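Local coordinates for protein aerobactin synthase IucC (Klebsiella pneumoniae, PDB 6CN7) that completes the siderophore aerobactin, probably by ATP-driven attachment of a second N-acetyl-N-hydroxylysine to its citryl-N-acetyl-N-hydroxylysine precursor, at residues Q27-E32 and Y39-P44; A46-S51 and L80-P85. The protein carries 5 engineered substitutions. All coordinates share one frame; numbering follows the deposited sequence.

Contact 1 of 2, residues Q27-E32 and Y39-P44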
loop_
_atom_site.group_PDB
_atom_site.type_symbol
_atom_site.label_atom_id
_atom_site.label_comp_id
_atom_site.label_asym_id
_atom_site.label_seq_id
_atom_site.Cartn_x
_atom_site.Cartn_y
_atom_site.Cartn_z
ATOM N N GLN A 27 22.536 19.372 22.399
ATOM C CA GLN A 27 22.500 20.794 22.729
ATOM C C GLN A 27 21.301 21.516 22.126
ATOM O O GLN A 27 21.313 22.748 22.017
ATOM C CB GLN A 27 23.797 21.497 22.313
ATOM C CG GLN A 27 25.007 21.057 23.119
ATOM C CD GLN A 27 26.262 21.821 22.756
ATOM O OE1 GLN A 27 26.448 22.229 21.608
ATOM N NE2 GLN A 27 27.131 22.028 23.739
ATOM N N VAL A 28 20.256 20.783 21.733
ATOM C CA VAL A 28 18.995 21.428 21.378
ATOM C C VAL A 28 18.485 22.252 22.552
ATOM O O VAL A 28 17.882 23.317 22.364
ATOM C CB VAL A 28 17.968 20.369 20.930
ATOM C CG1 VAL A 28 16.599 21.001 20.684
ATOM C CG2 VAL A 28 18.463 19.661 19.677
ATOM N N PHE A 29 18.707 21.772 23.772
ATOM C CA PHE A 29 18.455 22.539 24.981
ATOM C C PHE A 29 19.410 22.038 26.056
ATOM O O PHE A 29 20.061 21.003 25.897
ATOM C CB PHE A 29 16.990 22.425 25.422
ATOM C CG PHE A 29 16.398 21.059 25.227
ATOM C CD1 PHE A 29 16.868 19.977 25.950
ATOM C CD2 PHE A 29 15.360 20.859 24.331
ATOM C CE1 PHE A 29 16.322 18.720 25.775
ATOM C CE2 PHE A 29 14.811 19.603 24.153
ATOM C CZ PHE A 29 15.291 18.534 24.875
ATOM N N HIS A 30 19.495 22.783 27.157
ATOM C CA HIS A 30 20.456 22.501 28.216
ATOM C C HIS A 30 19.727 22.268 29.531
ATOM O O HIS A 30 18.938 23.114 29.969
ATOM C CB HIS A 30 21.459 23.647 28.367
ATOM C CG HIS A 30 22.337 23.843 27.171
ATOM N ND1 HIS A 30 21.926 24.532 26.049
ATOM C CD2 HIS A 30 23.603 23.437 26.919
ATOM C CE1 HIS A 30 22.903 24.544 25.160
ATOM N NE2 HIS A 30 23.931 23.886 25.663
ATOM N N ALA A 31 20.003 21.129 30.160
ATOM C CA ALA A 31 19.387 20.798 31.437
ATOM C C ALA A 31 20.065 21.575 32.556
ATOM O O ALA A 31 21.296 21.617 32.638
ATOM C CB ALA A 31 19.485 19.299 31.707
ATOM N N GLU A 32 19.260 22.191 33.414
ATOM C CA GLU A 32 19.773 22.914 34.567
ATOM C C GLU A 32 19.760 22.004 35.785
ATOM O O GLU A 32 18.770 21.312 36.042
ATOM C CB GLU A 32 18.941 24.169 34.837
ATOM C CG GLU A 32 19.032 25.193 33.729
ATOM C CD GLU A 32 18.260 26.459 34.031
ATOM O OE1 GLU A 32 18.488 27.047 35.109
ATOM O OE2 GLU A 32 17.424 26.864 33.194
ATOM N N TYR A 39 17.368 17.214 37.975
ATOM C CA TYR A 39 17.532 18.134 36.864
ATOM C C TYR A 39 16.163 18.597 36.393
ATOM O O TYR A 39 15.138 17.972 36.679
ATOM C CB TYR A 39 18.273 17.490 35.686
ATOM C CG TYR A 39 19.723 17.173 35.950
ATOM C CD1 TYR A 39 20.091 16.000 36.595
ATOM C CD2 TYR A 39 20.725 18.041 35.546
ATOM C CE1 TYR A 39 21.418 15.702 36.836
ATOM C CE2 TYR A 39 22.057 17.755 35.780
ATOM C CZ TYR A 39 22.399 16.584 36.426
ATOM O OH TYR A 39 23.725 16.296 36.660
ATOM N N CYS A 40 16.167 19.707 35.665
ATOM C CA CYS A 40 15.008 20.151 34.911
ATOM C C CYS A 40 15.448 20.589 33.524
ATOM O O CYS A 40 16.576 21.047 33.327
ATOM C CB CYS A 40 14.279 21.304 35.613
ATOM S SG CYS A 40 15.206 22.853 35.709
ATOM N N ILE A 41 14.543 20.439 32.562
ATOM C CA ILE A 41 14.745 20.917 31.199
ATOM C C ILE A 41 13.548 21.785 30.847
ATOM O O ILE A 41 12.401 21.328 30.928
ATOM C CB ILE A 41 14.905 19.765 30.193
ATOM C CG1 ILE A 41 16.226 19.030 30.441
ATOM C CG2 ILE A 41 14.855 20.291 28.755
ATOM C CD1 ILE A 41 16.373 17.737 29.660
ATOM N N ASN A 42 13.808 23.028 30.465
ATOM C CA ASN A 42 12.755 23.999 30.212
ATOM C C ASN A 42 12.505 24.126 28.716
ATOM O O ASN A 42 13.442 24.333 27.936
ATOM C CB ASN A 42 13.123 25.359 30.804
ATOM C CG ASN A 42 13.129 25.354 32.322
ATOM O OD1 ASN A 42 12.479 24.522 32.955
ATOM N ND2 ASN A 42 13.857 26.294 32.912
ATOM N N LEU A 43 11.243 23.997 28.326
ATOM C CA LEU A 43 10.806 24.258 26.965
ATOM C C LEU A 43 9.775 25.376 26.998
ATOM O O LEU A 43 9.292 25.741 28.078
ATOM C CB LEU A 43 10.207 23.001 26.335
ATOM C CG LEU A 43 11.136 21.789 26.262
ATOM C CD1 LEU A 43 10.369 20.560 25.802
ATOM C CD2 LEU A 43 12.304 22.067 25.337
ATOM N N PRO A 44 9.416 25.954 25.855
ATOM C CA PRO A 44 8.280 26.885 25.838
ATOM C C PRO A 44 7.012 26.179 26.290
ATOM O O PRO A 44 6.604 25.168 25.715
ATOM C CB PRO A 44 8.199 27.323 24.371
ATOM C CG PRO A 44 9.549 27.039 23.802
ATOM C CD PRO A 44 10.056 25.837 24.533
#
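Phe29 carries its CG between the backbone N and the carbonyl carbon (chi1 38°), which brings its ring against Ile41, whose CG2, anti to its own backbone N, rises over one ring face. The pair lies at the edge of a small antiparallel sheet, where the loop after helix 4-25 turns into edge strand 32-33 beside strand 38-43, its apolar contacts preceding the backbone pair along the chain. Ile41 CG2 makes a CH-pi contact 3.9 Å from the centroid of the Phe29 ring, 28° off its normal and shifted toward the rim. Leu43 adds its CD2, 3.4 Å from Phe29 CD2. Leu23 of helix 4-25 and Leu83 of helix 76-87 also touch the Phe29 side chain. Ala31 CB rests 3.5 Å from Ile41 CG1, while Ala31 N is hydrogen-bonded to Glu24 OE2. Glu32 and Cys40 form an antiparallel hydrogen-bonded pair, with Glu32 N to Cys40 O at 2.9 Å and Cys40 N to Glu32 O at 3.1 Å. Their side chains share the sheet face turned from Phe29, where Asn42 OD1 accepts a hydrogen bond from Gln47 NE2. Asn42 ND2 lies 3.6 Å from Glu32 OE2, a loose approach and no hydrogen bond, with amide and carboxylate planes 77° apart.

Contact 2 of 2, residues A46-S51 and L80-P85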
loop_
_atom_site.group_PDB
_atom_site.type_symbol
_atom_site.label_atom_id
_atom_site.label_comp_id
_atom_site.label_asym_id
_atom_site.label_seq_id
_atom_site.Cartn_x
_atom_site.Cartn_y
_atom_site.Cartn_z
ATOM N N ALA A 46 6.368 24.388 28.933
ATOM C CA ALA A 46 6.443 23.150 29.696
ATOM C C ALA A 46 7.814 23.037 30.342
ATOM O O ALA A 46 8.810 23.540 29.812
ATOM C CB ALA A 46 6.171 21.928 28.813
ATOM N N GLN A 47 7.846 22.371 31.494
ATOM C CA GLN A 47 9.076 22.083 32.217
ATOM C C GLN A 47 9.090 20.608 32.581
ATOM O O GLN A 47 8.117 20.094 33.140
ATOM C CB GLN A 47 9.198 22.933 33.486
ATOM C CG GLN A 47 10.391 22.558 34.365
ATOM C CD GLN A 47 10.429 23.340 35.658
ATOM O OE1 GLN A 47 9.511 23.257 36.473
ATOM N NE2 GLN A 47 11.496 24.101 35.858
ATOM N N TRP A 48 10.196 19.941 32.273
ATOM C CA TRP A 48 10.390 18.535 32.596
ATOM C C TRP A 48 11.369 18.425 33.754
ATOM O O TRP A 48 12.470 18.979 33.693
ATOM C CB TRP A 48 10.908 17.758 31.385
ATOM C CG TRP A 48 9.880 17.609 30.317
ATOM C CD1 TRP A 48 9.662 18.449 29.265
ATOM C CD2 TRP A 48 8.913 16.561 30.200
ATOM N NE1 TRP A 48 8.619 17.989 28.498
ATOM C CE2 TRP A 48 8.143 16.829 29.051
ATOM C CE3 TRP A 48 8.625 15.420 30.954
ATOM C CZ2 TRP A 48 7.107 15.996 28.639
ATOM C CZ3 TRP A 48 7.597 14.595 30.543
ATOM C CH2 TRP A 48 6.849 14.887 29.396
ATOM N N ARG A 49 10.957 17.723 34.807
ATOM C CA ARG A 49 11.785 17.493 35.980
ATOM C C ARG A 49 12.005 15.995 36.143
ATOM O O ARG A 49 11.137 15.183 35.811
ATOM C CB ARG A 49 11.140 18.085 37.239
ATOM C CG ARG A 49 10.963 19.596 37.159
ATOM C CD ARG A 49 10.272 20.182 38.379
ATOM N NE ARG A 49 11.079 20.048 39.591
ATOM C CZ ARG A 49 10.829 19.204 40.586
ATOM N NH1 ARG A 49 9.778 18.392 40.547
ATOM N NH2 ARG A 49 11.635 19.173 41.641
ATOM N N PHE A 50 13.183 15.634 36.645
ATOM C CA PHE A 50 13.579 14.234 36.706
ATOM C C PHE A 50 14.890 14.124 37.470
ATOM O O PHE A 50 15.546 15.126 37.769
ATOM C CB PHE A 50 13.728 13.639 35.303
ATOM C CG PHE A 50 14.720 14.369 34.438
ATOM C CD1 PHE A 50 16.072 14.073 34.506
ATOM C CD2 PHE A 50 14.300 15.353 33.559
ATOM C CE1 PHE A 50 16.984 14.742 33.714
ATOM C CE2 PHE A 50 15.211 16.027 32.764
ATOM C CZ PHE A 50 16.553 15.720 32.844
ATOM N N SER A 51 15.265 12.886 37.770
ATOM C CA SER A 51 16.558 12.566 38.352
ATOM C C SER A 51 17.434 11.936 37.279
ATOM O O SER A 51 16.952 11.160 36.447
ATOM C CB SER A 51 16.413 11.608 39.536
ATOM O OG SER A 51 15.569 12.159 40.530
ATOM N N LEU A 80 6.626 15.680 21.762
ATOM C CA LEU A 80 6.794 16.018 20.353
ATOM C C LEU A 80 6.083 17.323 20.015
ATOM O O LEU A 80 6.626 18.164 19.291
ATOM C CB LEU A 80 6.277 14.876 19.478
ATOM C CG LEU A 80 6.386 15.060 17.961
ATOM C CD1 LEU A 80 7.822 15.325 17.533
ATOM C CD2 LEU A 80 5.838 13.834 17.240
ATOM N N MET A 81 4.866 17.514 20.534
ATOM C CA MET A 81 4.159 18.770 20.303
ATOM C C MET A 81 4.887 19.945 20.944
ATOM O O MET A 81 4.876 21.053 20.397
ATOM C CB MET A 81 2.727 18.674 20.837
ATOM C CG MET A 81 1.867 17.633 20.132
ATOM S SD MET A 81 1.776 17.873 18.346
ATOM C CE MET A 81 0.958 19.462 18.240
ATOM N N GLN A 82 5.530 19.727 22.091
ATOM C CA GLN A 82 6.310 20.787 22.719
ATOM C C GLN A 82 7.565 21.126 21.927
ATOM O O GLN A 82 8.121 22.213 22.109
ATOM C CB GLN A 82 6.695 20.384 24.143
ATOM C CG GLN A 82 5.510 20.181 25.076
ATOM C CD GLN A 82 5.910 19.536 26.387
ATOM O OE1 GLN A 82 7.051 19.109 26.561
ATOM N NE2 GLN A 82 4.970 19.462 27.321
ATOM N N LEU A 83 8.026 20.228 21.060
ATOM C CA LEU A 83 9.228 20.472 20.273
ATOM C C LEU A 83 8.955 21.180 18.954
ATOM O O LEU A 83 9.910 21.607 18.294
ATOM C CB LEU A 83 9.949 19.153 19.978
ATOM C CG LEU A 83 10.510 18.391 21.179
ATOM C CD1 LEU A 83 11.033 17.032 20.743
ATOM C CD2 LEU A 83 11.607 19.189 21.860
ATOM N N LYS A 84 7.693 21.307 18.546
ATOM C CA LYS A 84 7.383 21.968 17.279
ATOM C C LYS A 84 7.982 23.365 17.190
ATOM O O LYS A 84 8.596 23.682 16.157
ATOM C CB LYS A 84 5.863 22.001 17.073
ATOM C CG LYS A 84 5.425 22.581 15.737
ATOM C CD LYS A 84 3.914 22.527 15.599
ATOM C CE LYS A 84 3.430 23.179 14.317
ATOM N NZ LYS A 84 1.948 23.096 14.209
ATOM N N PRO A 85 7.865 24.230 18.202
ATOM C CA PRO A 85 8.550 25.531 18.107
ATOM C C PRO A 85 10.059 25.403 18.188
ATOM O O PRO A 85 10.781 26.131 17.496
ATOM C CB PRO A 85 7.985 26.320 19.300
ATOM C CG PRO A 85 6.828 25.514 19.818
ATOM C CD PRO A 85 7.118 24.099 19.462
#
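Trp48 and Gln82 meet through a single hydrogen bond that ties a strand of the antiparallel sheet to helix 76-87, a polar link set into a largely apolar sheet-helix interface. Both side chains leave the backbone the same way, CG swung to the side of the backbone N and away from the carbonyl carbon (chi1 -70° in Trp48, -63° in Gln82). From there Gln82 runs extended toward the strand, and its last torsion, near eclipsed, sets how the amide is turned about its chain. Trp48 NE1 donates to Gln82 OE1 at 2.7 Å, with an N-H...O angle of 157°. The acceptor lies close to the indole plane, at the ring edge, and the donor sits in the carbonyl plane on a lone pair of OE1. Ring and amide planes are nevertheless steeply inclined, an edge-on meeting without stacking. The indole N-H, on a buried ring, is thereby satisfied, while Val16 and Leu20 of helix 4-25, together with Val74, pack against the ring. Gln82 NE2 has a hydrogen bond outside these two segments, so both ends of the amide are held, which helps fix its rotation. Beside the bond, Ala46 CB comes closest to Gln82 NE2, at 3.1 Å, a tight contact and not a bond.

Contacts 1 and 2 follow one another along the chain, the first closing before the second opens, and their centres lie about 8 Å apart. Both belong to one four-stranded antiparallel sheet in which 38-43 and 46-54 are neighbours, probably hydrogen-bonded from Ile41 N to Trp48 O and from Tyr39 N to Phe50 O. Contact 1 adds the edge strand; contact 2 reaches from strand 46-54 to helix 76-87. Leu43 CD1 approaches Gln82 OE1 at 3.7 Å, so the two sites touch. With helix 4-25 packing against side chains of both, they join the N-terminal helix, the sheet and helix 76-87; the centre of each contact lies about 29 Å from the chain centre.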